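Side-chain contacts in 4,5-DOPA dioxygenase extradiol (Escherichia coli, PDB 2PW6), which opens the aromatic ring of L-DOPA between carbons 4 and 5 in vitro, as a zinc-dependent extradiol dioxygenase whose physiological substrate is unknown: residues A[217-222]-A[233-238]; A[195-200]-A[226-231]; A[141-146]-A[238-243]; A[200-205]-A[264-269]; A[179-184]-A[189-194]. All blocks are in the same frame, centred on the assembly; numbering follows the deposited sequence.

Contact 1 of 5, residues A[217-222]-A[233-238]; sequences VNYLDH and EHYLPL. With ZN (zinc ion), chain B.
Tyr219, in the short 3-10 turn 219-221, and Tyr235, just ahead of helix 236-243, face each other with their CA atoms 9.4 Å apart, and no hydrogen bond joins the two backbones. The motif is an offset face-to-face stack of two tyrosines beside the zinc site of a LigB-type dioxygenase. The ring centroids lie 4.1 Å apart and the planes are inclined by 26°, so the overlap is wedge-shaped: Tyr235 CE2 comes closest, 3.4 Å from Tyr219 CD2, and sits over the rim of that ring and not over its centre. The side chains run past each other in opposite directions. Tyr219 has its CG between its own N and carbonyl carbon (chi1 72°), which turns the ring face toward its partner, and Leu220 CG lies against the opposite face. The hydroxyl of Tyr235 ends beside Tyr219 CB, 3.5 Å from OH to CB, and its polar partner is the carbonyl oxygen of Leu216. Both rings are buried, and Phe197 and Asn229 close in around Tyr219.

Directly before Tyr235 in the chain, His234 binds the zinc ion through NE2, in a site completed by His22 and His57 of the same chain and by Asp86 of the second subunit. The stack thus adjoins a metal ligand along the chain. Glu233 fixes the imidazole from its other nitrogen: His234 ND1 donates to Glu233 OE2 at 3.1 Å, nearly straight at 172°, on the anti lone pair of that oxygen and in the plane of the imidazole.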
# COMPACT_ATOMS: atom_id res chain seq x y z
N VAL A 217 11.66 16.84 18.65
CA VAL A 217 10.45 16.42 19.34
C VAL A 217 9.38 17.48 19.15
O VAL A 217 8.22 17.15 18.95
CB VAL A 217 10.71 16.15 20.85
CG1 VAL A 217 9.41 16.16 21.66
CG2 VAL A 217 11.47 14.84 21.01
N ASN A 218 9.79 18.74 19.23
CA ASN A 218 8.90 19.90 19.01
C ASN A 218 8.92 20.33 17.54
O ASN A 218 8.92 21.53 17.25
CB ASN A 218 9.33 21.09 19.89
CG ASN A 218 9.19 20.81 21.38
OD1 ASN A 218 8.10 20.56 21.89
ND2 ASN A 218 10.30 20.87 22.09
N TYR A 219 8.94 19.37 16.62
CA TYR A 219 9.17 19.64 15.20
C TYR A 219 8.09 20.55 14.58
O TYR A 219 8.38 21.32 13.68
CB TYR A 219 9.36 18.34 14.39
CG TYR A 219 8.07 17.57 14.21
CD1 TYR A 219 7.38 17.59 13.00
CD2 TYR A 219 7.53 16.83 15.26
CE1 TYR A 219 6.18 16.88 12.83
CE2 TYR A 219 6.34 16.13 15.11
CZ TYR A 219 5.67 16.15 13.90
OH TYR A 219 4.47 15.43 13.78
N LEU A 220 6.87 20.49 15.09
CA LEU A 220 5.79 21.34 14.60
C LEU A 220 5.98 22.84 14.92
O LEU A 220 5.25 23.68 14.38
CB LEU A 220 4.43 20.83 15.08
CG LEU A 220 3.98 19.51 14.44
CD1 LEU A 220 2.69 18.99 15.10
CD2 LEU A 220 3.78 19.68 12.95
N ASP A 221 6.96 23.15 15.79
CA ASP A 221 7.41 24.53 16.06
C ASP A 221 8.09 25.21 14.86
O ASP A 221 8.28 26.42 14.88
CB ASP A 221 8.38 24.57 17.24
CG ASP A 221 7.69 24.38 18.57
OD1 ASP A 221 6.44 24.24 18.57
OD2 ASP A 221 8.39 24.35 19.61
N HIS A 222 8.45 24.44 13.84
CA HIS A 222 9.06 24.99 12.64
C HIS A 222 7.96 25.48 11.69
O HIS A 222 6.81 24.98 11.75
CB HIS A 222 9.92 23.91 11.99
CG HIS A 222 10.86 24.40 10.93
ND1 HIS A 222 10.53 24.45 9.59
CD2 HIS A 222 12.15 24.81 11.00
CE1 HIS A 222 11.57 24.86 8.89
NE2 HIS A 222 12.56 25.10 9.73
N GLU A 233 2.84 10.38 11.09
CA GLU A 233 3.30 8.95 11.03
C GLU A 233 4.63 8.72 10.31
O GLU A 233 5.44 7.91 10.76
CB GLU A 233 2.22 8.01 10.47
CG GLU A 233 2.05 8.03 8.94
CD GLU A 233 1.45 9.35 8.42
OE1 GLU A 233 0.58 9.90 9.12
OE2 GLU A 233 1.84 9.81 7.31
N HIS A 234 4.89 9.44 9.22
CA HIS A 234 6.15 9.26 8.47
C HIS A 234 7.38 9.89 9.08
O HIS A 234 8.52 9.53 8.74
CB HIS A 234 6.02 9.65 7.01
CG HIS A 234 5.50 8.56 6.13
ND1 HIS A 234 4.16 8.31 5.98
CD2 HIS A 234 6.11 7.79 5.21
CE1 HIS A 234 3.97 7.38 5.07
NE2 HIS A 234 5.15 7.04 4.58
N TYR A 235 7.14 10.80 10.01
CA TYR A 235 8.20 11.42 10.78
C TYR A 235 8.58 10.73 12.12
O TYR A 235 9.77 10.64 12.50
CB TYR A 235 7.77 12.84 11.07
CG TYR A 235 8.77 13.59 11.86
CD1 TYR A 235 9.87 14.16 11.23
CD2 TYR A 235 8.63 13.75 13.26
CE1 TYR A 235 10.83 14.88 11.96
CE2 TYR A 235 9.59 14.47 14.00
CZ TYR A 235 10.69 15.03 13.33
OH TYR A 235 11.67 15.76 14.02
N LEU A 236 7.55 10.30 12.85
CA LEU A 236 7.69 9.69 14.19
C LEU A 236 8.73 8.56 14.31
O LEU A 236 9.39 8.46 15.35
CB LEU A 236 6.32 9.20 14.73
CG LEU A 236 5.34 10.29 15.20
CD1 LEU A 236 3.94 9.72 15.63
CD2 LEU A 236 5.94 11.18 16.33
N PRO A 237 8.90 7.73 13.25
CA PRO A 237 9.86 6.64 13.29
C PRO A 237 11.28 7.05 13.57
O PRO A 237 12.02 6.27 14.18
CB PRO A 237 9.73 6.01 11.89
CG PRO A 237 8.37 6.30 11.49
CD PRO A 237 8.15 7.69 11.98
N LEU A 238 11.68 8.25 13.14
CA LEU A 238 12.99 8.78 13.43
C LEU A 238 13.22 8.95 14.93
O LEU A 238 14.32 8.80 15.42
CB LEU A 238 13.19 10.14 12.71
CG LEU A 238 14.47 10.93 13.06
CD1 LEU A 238 15.69 10.13 12.76
CD2 LEU A 238 14.54 12.29 12.36
ZN ZN B . 5.50 5.72 3.14

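Contact 2 of 5, residues A[195-200]-A[226-231]; sequences TSFNEY and TLSNPT
Phe197 of helix 192-202 packs against Ser228 and Asn229, where helix 225-228 gives way to the loop before the zinc ligand His234. The CA atoms of Phe197 and Ser228 are 7.0 Å apart, close enough for a side chain as small as serine to span the gap. The tight part lies over one face of the phenyl ring. Ser228 CB stands 4.1 Å from the ring centroid and 26° off its normal, a CH-pi contact displaced toward the rim. Ser228 OG lies toward the base of the phenylalanine, 3.2 Å from Phe197 CB, and takes part here by packing alone; its hydrogen-bonding partner is the carbonyl oxygen of Gly224, one turn earlier. Phe197 reaches this position with CG anti to the backbone N (chi1 -176°), which extends the ring out from its helix toward 226-231.

At the far end of the ring the amide of Asn229 arrives obliquely, ND2 being 3.4 Å from Phe197 CE2, with amide and ring planes 73° apart. That nitrogen is satisfied by the carbonyl oxygen of Val175, which holds the amide across the end of the phenyl group.

The loose side is solvent-facing: Glu199 and Leu227 are exposed and make no contact with the opposite segment. The arrangement packs a helix against the C-terminal end of another, in the second shell of the metal centre of this LigB-family enzyme, with the Asn229 side chain about 4 Å from that of the zinc-binding His177.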
# COMPACT_ATOMS: atom_id res chain seq x y z
N THR A 195 13.48 21.80 1.79
CA THR A 195 14.91 21.89 2.17
C THR A 195 15.06 22.58 3.51
O THR A 195 15.83 22.14 4.38
CB THR A 195 15.75 22.65 1.09
OG1 THR A 195 15.84 21.86 -0.10
CG2 THR A 195 17.16 22.92 1.57
N SER A 196 14.31 23.68 3.68
CA SER A 196 14.24 24.34 4.99
C SER A 196 13.96 23.34 6.15
O SER A 196 14.78 23.20 7.06
CB SER A 196 13.21 25.48 4.98
OG SER A 196 13.33 26.28 6.14
N PHE A 197 12.81 22.64 6.11
CA PHE A 197 12.46 21.74 7.24
C PHE A 197 13.48 20.62 7.40
O PHE A 197 13.90 20.31 8.51
CB PHE A 197 11.05 21.17 7.15
CG PHE A 197 10.66 20.31 8.35
CD1 PHE A 197 10.19 20.90 9.52
CD2 PHE A 197 10.78 18.90 8.30
CE1 PHE A 197 9.84 20.10 10.64
CE2 PHE A 197 10.43 18.11 9.39
CZ PHE A 197 9.96 18.71 10.57
N ASN A 198 13.91 20.06 6.27
CA ASN A 198 14.90 18.99 6.27
C ASN A 198 16.21 19.37 6.96
O ASN A 198 16.77 18.58 7.74
CB ASN A 198 15.17 18.56 4.83
CG ASN A 198 15.72 17.15 4.74
OD1 ASN A 198 14.99 16.16 4.98
ND2 ASN A 198 16.99 17.03 4.37
N GLU A 199 16.68 20.59 6.70
CA GLU A 199 17.93 21.09 7.29
C GLU A 199 17.81 21.32 8.79
O GLU A 199 18.76 21.10 9.52
CB GLU A 199 18.41 22.37 6.55
CG GLU A 199 18.82 22.11 5.07
CD GLU A 199 19.98 21.13 4.93
OE1 GLU A 199 20.89 21.14 5.78
OE2 GLU A 199 19.99 20.34 3.96
N TYR A 200 16.65 21.78 9.25
CA TYR A 200 16.31 21.84 10.66
C TYR A 200 16.31 20.46 11.32
O TYR A 200 16.62 20.34 12.51
CB TYR A 200 14.93 22.48 10.80
CG TYR A 200 14.31 22.46 12.19
CD1 TYR A 200 14.81 23.28 13.21
CD2 TYR A 200 13.20 21.66 12.47
CE1 TYR A 200 14.23 23.29 14.48
CE2 TYR A 200 12.60 21.66 13.74
CZ TYR A 200 13.12 22.47 14.74
OH TYR A 200 12.54 22.49 16.01
N THR A 226 4.10 21.53 9.95
CA THR A 226 2.82 20.94 9.59
C THR A 226 2.68 20.71 8.10
O THR A 226 1.98 19.80 7.67
CB THR A 226 1.66 21.83 10.07
OG1 THR A 226 1.85 22.12 11.45
CG2 THR A 226 0.30 21.11 9.89
N LEU A 227 3.33 21.57 7.31
CA LEU A 227 3.28 21.44 5.86
C LEU A 227 4.12 20.22 5.41
O LEU A 227 3.73 19.48 4.51
CB LEU A 227 3.77 22.76 5.22
CG LEU A 227 4.09 22.91 3.73
CD1 LEU A 227 2.91 22.60 2.88
CD2 LEU A 227 4.65 24.34 3.45
N SER A 228 5.27 20.04 6.06
CA SER A 228 6.18 18.93 5.81
C SER A 228 5.62 17.57 6.29
O SER A 228 5.98 16.52 5.76
CB SER A 228 7.49 19.19 6.53
OG SER A 228 8.29 20.12 5.83
N ASN A 229 4.72 17.64 7.27
CA ASN A 229 4.18 16.49 7.99
C ASN A 229 2.78 16.82 8.46
O ASN A 229 2.59 17.12 9.63
CB ASN A 229 5.08 16.14 9.21
CG ASN A 229 6.48 15.62 8.81
OD1 ASN A 229 6.61 14.58 8.19
ND2 ASN A 229 7.52 16.34 9.22
N PRO A 230 1.78 16.80 7.54
CA PRO A 230 0.38 17.09 7.93
C PRO A 230 -0.23 16.08 8.89
O PRO A 230 -1.26 16.38 9.53
CB PRO A 230 -0.38 17.06 6.59
CG PRO A 230 0.66 17.03 5.50
CD PRO A 230 1.94 16.52 6.10
N THR A 231 0.37 14.89 8.97
CA THR A 231 0.06 13.89 10.01
C THR A 231 1.39 13.40 10.47
O THR A 231 2.36 13.54 9.73
CB THR A 231 -0.73 12.72 9.47
OG1 THR A 231 -0.13 12.26 8.23
CG2 THR A 231 -2.17 13.11 9.25

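Contact 3 of 5, residues A[141-146]-A[238-243]; sequences LSIDSS and LLYVLG
Tyr240 carries the whole helix side of this contact, reaching from helix 238-243 to strand 141-144. Ile143 CG1 meets its ring at CE1, 3.9 Å away, in an oblique approach. Leu141 CD2 adds a looser touch, 4.3 Å from Tyr240 CE2. The phenol oxygen ends over the strand backbone, with OH 3.7 Å from Ile143 CA.

No direct hydrogen bond crosses between the segments; a water makes the polar link. It donates to Ser142 O at 2.8 Å, accepts from Asp144 N at 3.0 Å and hydrogen-bonds to Tyr240 OH at 3.1 Å, so it binds the backbone on both sides of Ile143. Tyr240 OH also bonds to His152 ND1 of helix 149-159, a second hold on the position of the ring.

Farther out, Asp144 shapes the end of the strand in an Asx turn: OD1 accepts from Ser146 N at 3.1 Å and also from Ser146 OG, both from the same face of the carboxylate, while OD2 forms a salt bridge with Lys147. The axes of strand 141-144 and helix 238-243 make an angle of 104° at a closest approach of 11.4 Å, a steep helix-on-sheet crossing in the alpha/beta core of the LigB fold.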
# COMPACT_ATOMS: atom_id res chain seq x y z
N LEU A 141 6.80 -3.70 15.16
CA LEU A 141 6.30 -2.83 16.20
C LEU A 141 5.50 -1.66 15.58
O LEU A 141 5.95 -1.07 14.59
CB LEU A 141 7.46 -2.27 17.04
CG LEU A 141 7.09 -1.29 18.16
CD1 LEU A 141 6.29 -2.00 19.30
CD2 LEU A 141 8.35 -0.65 18.68
N SER A 142 4.34 -1.34 16.15
CA SER A 142 3.48 -0.31 15.59
C SER A 142 3.63 0.99 16.38
O SER A 142 4.18 1.00 17.51
CB SER A 142 2.02 -0.77 15.54
OG SER A 142 1.42 -0.67 16.82
N ILE A 143 3.18 2.10 15.79
CA ILE A 143 3.38 3.43 16.38
C ILE A 143 2.04 3.84 16.98
O ILE A 143 1.05 3.84 16.30
CB ILE A 143 3.87 4.47 15.28
CG1 ILE A 143 5.30 4.15 14.83
CG2 ILE A 143 3.79 5.93 15.78
CD1 ILE A 143 5.59 4.54 13.38
N ASP A 144 2.02 4.17 18.25
CA ASP A 144 0.76 4.60 18.90
C ASP A 144 0.33 6.03 18.45
O ASP A 144 0.93 7.02 18.90
CB ASP A 144 0.94 4.59 20.43
CG ASP A 144 -0.40 4.75 21.19
OD1 ASP A 144 -1.46 5.10 20.62
OD2 ASP A 144 -0.39 4.46 22.41
N SER A 145 -0.68 6.10 17.57
CA SER A 145 -1.42 7.33 17.15
C SER A 145 -1.69 8.36 18.25
O SER A 145 -1.53 9.57 18.03
CB SER A 145 -2.83 6.94 16.72
OG SER A 145 -2.92 6.64 15.38
N SER A 146 -2.16 7.87 19.39
CA SER A 146 -2.75 8.69 20.44
C SER A 146 -1.71 9.36 21.31
O SER A 146 -2.06 10.10 22.24
CB SER A 146 -3.69 7.82 21.31
OG SER A 146 -2.94 6.81 21.99
N LEU A 238 11.68 8.25 13.14
CA LEU A 238 12.99 8.78 13.43
C LEU A 238 13.22 8.95 14.93
O LEU A 238 14.32 8.80 15.42
CB LEU A 238 13.19 10.14 12.71
CG LEU A 238 14.47 10.93 13.06
CD1 LEU A 238 15.69 10.13 12.76
CD2 LEU A 238 14.54 12.29 12.36
N LEU A 239 12.17 9.32 15.65
CA LEU A 239 12.26 9.54 17.08
C LEU A 239 12.54 8.23 17.81
O LEU A 239 13.24 8.24 18.81
CB LEU A 239 10.98 10.20 17.58
CG LEU A 239 10.75 11.61 16.96
CD1 LEU A 239 9.59 12.32 17.66
CD2 LEU A 239 12.05 12.51 16.98
N TYR A 240 12.01 7.11 17.30
CA TYR A 240 12.32 5.78 17.83
C TYR A 240 13.82 5.55 17.75
O TYR A 240 14.44 5.10 18.72
CB TYR A 240 11.53 4.69 17.08
CG TYR A 240 10.08 4.65 17.50
CD1 TYR A 240 9.17 5.64 17.06
CD2 TYR A 240 9.60 3.64 18.35
CE1 TYR A 240 7.81 5.61 17.46
CE2 TYR A 240 8.25 3.60 18.75
CZ TYR A 240 7.36 4.59 18.31
OH TYR A 240 6.04 4.54 18.73
N VAL A 241 14.42 5.90 16.61
CA VAL A 241 15.87 5.80 16.42
C VAL A 241 16.61 6.82 17.29
O VAL A 241 17.51 6.44 18.04
CB VAL A 241 16.25 5.97 14.93
CG1 VAL A 241 17.74 6.10 14.78
CG2 VAL A 241 15.70 4.80 14.10
N LEU A 242 16.23 8.09 17.22
CA LEU A 242 16.91 9.10 18.05
C LEU A 242 16.81 8.84 19.55
O LEU A 242 17.75 9.11 20.29
CB LEU A 242 16.44 10.52 17.76
CG LEU A 242 16.90 11.28 16.53
CD1 LEU A 242 16.49 12.74 16.73
CD2 LEU A 242 18.42 11.14 16.24
N GLY A 243 15.65 8.36 19.99
CA GLY A 243 15.47 7.97 21.41
C GLY A 243 16.55 6.99 21.89
O GLY A 243 16.93 7.02 23.05
O HOH W 1 3.95 2.53 19.80

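Contact 4 of 5, residues A[200-205]-A[264-269]; sequences YVKANL and SMLSVQ
Two torsions set up the main contact: Leu266 holds CG anti to its backbone N (chi1 -179°), and Val201 places CG1 in the same relation to its own N (chi1 165°). With the side chains so extended, Leu266 and Val201 slide past each other in opposite directions until CD2 of Leu266 lies 3.6 Å from CG1 of Val201. The same methyl reaches the aliphatic part of Lys202, where Leu266 CD2 is 3.7 Å from Lys202 CG; the other branch, CD1, lies 3.9 Å from that carbon. The leucine fork thus spreads over the lysine stem. Beyond it the lysine chain bends at chi3, and its NZ forms a salt bridge with Glu256, so an apolar stem and a charged end serve different partners.

A second, looser meeting follows along the chain, Leu205 and Val268 approaching tip to tip with CD1 of the leucine 4.1 Å from CG2 of the valine. Away from the interface, the turn after the helix is closed by Asn204 ND2, which donates to Tyr200 O at 2.7 Å and 178°, in the carbonyl plane.

The contact lays the C-terminal end of helix 192-202 and the following loop against the loop leading into strand 268-270 and the start of that strand, which runs between strands 17-21 and 251-252 of the mixed sheet.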
# COMPACT_ATOMS: atom_id res chain seq x y z
N TYR A 200 16.65 21.78 9.25
CA TYR A 200 16.31 21.84 10.66
C TYR A 200 16.31 20.46 11.32
O TYR A 200 16.62 20.34 12.51
CB TYR A 200 14.93 22.48 10.80
CG TYR A 200 14.31 22.46 12.19
CD1 TYR A 200 14.81 23.28 13.21
CD2 TYR A 200 13.20 21.66 12.47
CE1 TYR A 200 14.23 23.29 14.48
CE2 TYR A 200 12.60 21.66 13.74
CZ TYR A 200 13.12 22.47 14.74
OH TYR A 200 12.54 22.49 16.01
N VAL A 201 15.94 19.42 10.56
CA VAL A 201 16.06 18.03 11.02
C VAL A 201 17.54 17.67 11.22
O VAL A 201 17.97 17.43 12.35
CB VAL A 201 15.27 17.00 10.13
CG1 VAL A 201 15.70 15.56 10.41
CG2 VAL A 201 13.78 17.13 10.37
N LYS A 202 18.31 17.68 10.13
CA LYS A 202 19.73 17.38 10.15
C LYS A 202 20.57 18.17 11.16
O LYS A 202 21.55 17.64 11.71
CB LYS A 202 20.32 17.61 8.76
CG LYS A 202 19.76 16.71 7.69
CD LYS A 202 20.24 17.13 6.33
CE LYS A 202 21.75 17.26 6.26
NZ LYS A 202 22.13 17.53 4.85
N ALA A 203 20.22 19.44 11.40
CA ALA A 203 21.00 20.31 12.31
C ALA A 203 20.71 20.00 13.77
O ALA A 203 21.32 20.60 14.68
CB ALA A 203 20.71 21.79 12.03
N ASN A 204 19.79 19.07 14.02
CA ASN A 204 19.35 18.83 15.39
C ASN A 204 19.36 17.39 15.81
O ASN A 204 18.84 17.05 16.87
CB ASN A 204 17.98 19.45 15.60
CG ASN A 204 18.05 20.93 15.72
OD1 ASN A 204 18.52 21.46 16.72
ND2 ASN A 204 17.59 21.63 14.68
N LEU A 205 19.96 16.54 14.99
CA LEU A 205 20.08 15.10 15.25
C LEU A 205 20.80 14.85 16.56
O LEU A 205 20.40 13.99 17.35
CB LEU A 205 20.81 14.41 14.09
CG LEU A 205 20.04 14.42 12.77
CD1 LEU A 205 20.80 13.70 11.64
CD2 LEU A 205 18.63 13.83 12.98
N SER A 264 11.35 13.63 1.34
CA SER A 264 12.70 13.53 1.90
C SER A 264 13.21 12.10 2.17
O SER A 264 12.50 11.24 2.72
CB SER A 264 12.93 14.43 3.10
OG SER A 264 14.27 14.26 3.54
N MSE A 265 14.45 11.87 1.75
CA MSE A 265 15.04 10.54 1.71
C MSE A 265 16.14 10.44 2.75
O MSE A 265 16.93 9.49 2.76
CB MSE A 265 15.59 10.21 0.31
CG MSE A 265 14.58 9.95 -0.80
SE MSE A 265 13.09 8.68 -0.48
CE MSE A 265 13.15 7.61 -2.09
N LEU A 266 16.20 11.45 3.61
CA LEU A 266 17.11 11.48 4.72
C LEU A 266 17.09 10.21 5.59
O LEU A 266 16.11 9.97 6.34
CB LEU A 266 16.81 12.69 5.59
CG LEU A 266 17.74 12.87 6.79
CD1 LEU A 266 19.20 13.08 6.36
CD2 LEU A 266 17.28 14.03 7.57
N SER A 267 18.17 9.44 5.50
CA SER A 267 18.46 8.30 6.36
C SER A 267 19.45 8.61 7.49
O SER A 267 20.34 9.45 7.34
CB SER A 267 18.93 7.15 5.51
OG SER A 267 17.95 6.89 4.52
N VAL A 268 19.27 7.95 8.64
CA VAL A 268 20.05 8.24 9.84
C VAL A 268 20.55 6.94 10.49
O VAL A 268 19.79 6.00 10.69
CB VAL A 268 19.24 9.10 10.85
CG1 VAL A 268 20.03 9.35 12.17
CG2 VAL A 268 18.79 10.42 10.21
N GLN A 269 21.85 6.88 10.77
CA GLN A 269 22.44 5.73 11.47
C GLN A 269 22.87 6.15 12.87
O GLN A 269 23.55 7.16 13.04
CB GLN A 269 23.60 5.10 10.68
CG GLN A 269 24.14 3.81 11.35
CD GLN A 269 25.28 3.12 10.59
OE1 GLN A 269 25.22 2.92 9.36
NE2 GLN A 269 26.31 2.72 11.33

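Contact 5 of 5, residues A[179-184]-A[189-194]; sequences LRTVKW and SPYPWA
Tyr191, at the N-cap position of helix 192-202, hydrogen-bonds across to the loop 179-184: its OH donates to Thr181 O at 2.8 Å. The C=O...O angle is 159° and the donor is tilted 16° from the carbonyl plane. This carbonyl oxygen sits at the edge of the phenol ring, near its plane. CG anti to the carbonyl carbon (chi1 -62°) carries the phenol across to segment 179-184, where the hydroxyl meets the Thr181 carbonyl.

Lys183 runs past Tyr191 in the opposite direction, its chain extended beyond CG, with CD 3.4 Å from Tyr191 OH. Its ammonium group has two kinds of partner: a weak hydrogen bond from NZ to Ser189 O at 3.3 Å, and a salt bridge to Asp187, the stronger of the two. NZ also comes within 3.6 Å of Tyr191 CE1, obliquely to the ring.

The hydroxyl of Thr181 is satisfied away from the opposite segment, by Ser262 OG and the carbonyl oxygen of Asn178. Toward Trp193 it makes packing only: Thr181 OG1 lies 3.6 Å from Trp193 CZ2, at the edge of the indole and near its plane. One face of that indole is covered from within its own segment by Tyr191 CB, 3.3 Å above the plane.

No residue taking part is fully buried, so this is a surface contact. It closes a loop that joins the region after strand 167-173, just beyond the zinc-binding His177, to the N-terminal end of helix 192-202 in the LigB domain.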
# COMPACT_ATOMS: atom_id res chain seq x y z
N LEU A 179 2.09 14.38 0.20
CA LEU A 179 1.85 13.81 -1.15
C LEU A 179 0.95 14.71 -2.00
O LEU A 179 0.82 14.51 -3.20
CB LEU A 179 1.31 12.37 -1.07
CG LEU A 179 2.31 11.39 -0.38
CD1 LEU A 179 1.86 9.98 -0.48
CD2 LEU A 179 3.69 11.51 -0.97
N ARG A 180 0.35 15.70 -1.37
CA ARG A 180 -0.34 16.76 -2.09
C ARG A 180 0.61 17.73 -2.79
O ARG A 180 0.16 18.49 -3.63
CB ARG A 180 -1.19 17.57 -1.14
CG ARG A 180 -2.24 16.81 -0.44
CD ARG A 180 -2.58 17.67 0.72
NE ARG A 180 -3.53 17.05 1.60
CZ ARG A 180 -3.65 17.33 2.89
NH1 ARG A 180 -2.86 18.24 3.47
NH2 ARG A 180 -4.57 16.67 3.59
N THR A 181 1.89 17.75 -2.40
CA THR A 181 2.87 18.62 -3.06
C THR A 181 3.85 17.86 -3.91
O THR A 181 4.76 18.46 -4.49
CB THR A 181 3.71 19.42 -2.06
OG1 THR A 181 4.53 18.53 -1.31
CG2 THR A 181 2.83 20.25 -1.12
N VAL A 182 3.70 16.54 -3.98
CA VAL A 182 4.70 15.72 -4.67
C VAL A 182 4.57 15.93 -6.18
O VAL A 182 3.47 15.92 -6.71
CB VAL A 182 4.66 14.22 -4.22
CG1 VAL A 182 5.30 13.33 -5.22
CG2 VAL A 182 5.38 14.07 -2.88
N LYS A 183 5.70 16.16 -6.84
CA LYS A 183 5.70 16.32 -8.29
C LYS A 183 6.23 15.06 -8.95
O LYS A 183 7.44 14.89 -9.14
CB LYS A 183 6.35 17.63 -8.79
CG LYS A 183 7.72 17.97 -8.26
CD LYS A 183 8.04 19.43 -8.55
CE LYS A 183 9.51 19.77 -8.31
NZ LYS A 183 9.73 21.24 -8.45
N TRP A 184 5.27 14.19 -9.29
CA TRP A 184 5.51 12.82 -9.75
C TRP A 184 6.28 12.76 -11.07
O TRP A 184 7.02 11.79 -11.29
CB TRP A 184 4.20 12.03 -9.84
CG TRP A 184 3.31 12.07 -8.61
CD1 TRP A 184 2.21 12.87 -8.42
CD2 TRP A 184 3.42 11.27 -7.42
NE1 TRP A 184 1.64 12.62 -7.19
CE2 TRP A 184 2.36 11.65 -6.55
CE3 TRP A 184 4.31 10.26 -6.99
CZ2 TRP A 184 2.17 11.06 -5.28
CZ3 TRP A 184 4.12 9.68 -5.74
CH2 TRP A 184 3.05 10.09 -4.90
N SER A 189 13.37 19.77 -8.80
CA SER A 189 14.09 20.53 -7.79
C SER A 189 13.38 20.43 -6.45
O SER A 189 12.16 20.33 -6.43
CB SER A 189 14.24 22.00 -8.20
OG SER A 189 15.47 22.20 -8.88
N PRO A 190 14.14 20.41 -5.34
CA PRO A 190 13.52 20.45 -4.01
C PRO A 190 12.87 21.80 -3.69
O PRO A 190 13.53 22.84 -3.73
CB PRO A 190 14.69 20.18 -3.04
CG PRO A 190 15.84 19.76 -3.88
CD PRO A 190 15.61 20.29 -5.24
N TYR A 191 11.59 21.78 -3.37
CA TYR A 191 10.91 22.93 -2.82
C TYR A 191 11.71 23.53 -1.71
O TYR A 191 12.30 22.79 -0.92
CB TYR A 191 9.57 22.50 -2.24
CG TYR A 191 8.65 21.93 -3.26
CD1 TYR A 191 8.60 22.46 -4.56
CD2 TYR A 191 7.79 20.90 -2.93
CE1 TYR A 191 7.72 21.92 -5.50
CE2 TYR A 191 6.91 20.39 -3.86
CZ TYR A 191 6.87 20.91 -5.13
OH TYR A 191 5.99 20.39 -6.04
N PRO A 192 11.75 24.88 -1.63
CA PRO A 192 12.60 25.51 -0.62
C PRO A 192 12.12 25.23 0.81
O PRO A 192 12.94 25.13 1.71
CB PRO A 192 12.49 27.00 -0.97
CG PRO A 192 12.03 27.03 -2.41
CD PRO A 192 11.08 25.88 -2.47
N TRP A 193 10.81 25.12 1.01
CA TRP A 193 10.27 24.81 2.32
C TRP A 193 10.66 23.37 2.73
O TRP A 193 11.00 23.11 3.87
CB TRP A 193 8.75 25.07 2.37
CG TRP A 193 7.96 24.24 1.40
CD1 TRP A 193 7.60 24.59 0.16
CD2 TRP A 193 7.46 22.91 1.62
NE1 TRP A 193 6.91 23.56 -0.45
CE2 TRP A 193 6.80 22.52 0.44
CE3 TRP A 193 7.51 22.01 2.70
CZ2 TRP A 193 6.19 21.28 0.30
CZ3 TRP A 193 6.91 20.77 2.55
CH2 TRP A 193 6.25 20.42 1.37
N ALA A 194 10.65 22.45 1.76
CA ALA A 194 11.15 21.09 1.99
C ALA A 194 12.59 21.07 2.47
O ALA A 194 12.89 20.39 3.47
CB ALA A 194 10.95 20.20 0.74

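Contacts 1 to 4 are buried, whereas contact 5 lies at the surface, its centre about 21 Å from the centre of the chain; its direct hydrogen bonds across the segments, one of them weak, have no counterpart in the other four. Helix 192-202 serves three contacts along its length: its start in contact 5, its middle in contact 2 and its end in contact 4. Helix 236-243 joins contacts 1 and 3, which share Leu238. The chemistry changes accordingly, from aromatic stacking and CH-pi packing near the zinc site in contacts 1 and 2, through a water bridge against the sheet in contact 3, to aliphatic packing in contact 4. Asn198 and Ser264 connect contacts 2 and 4 by a probable hydrogen bond.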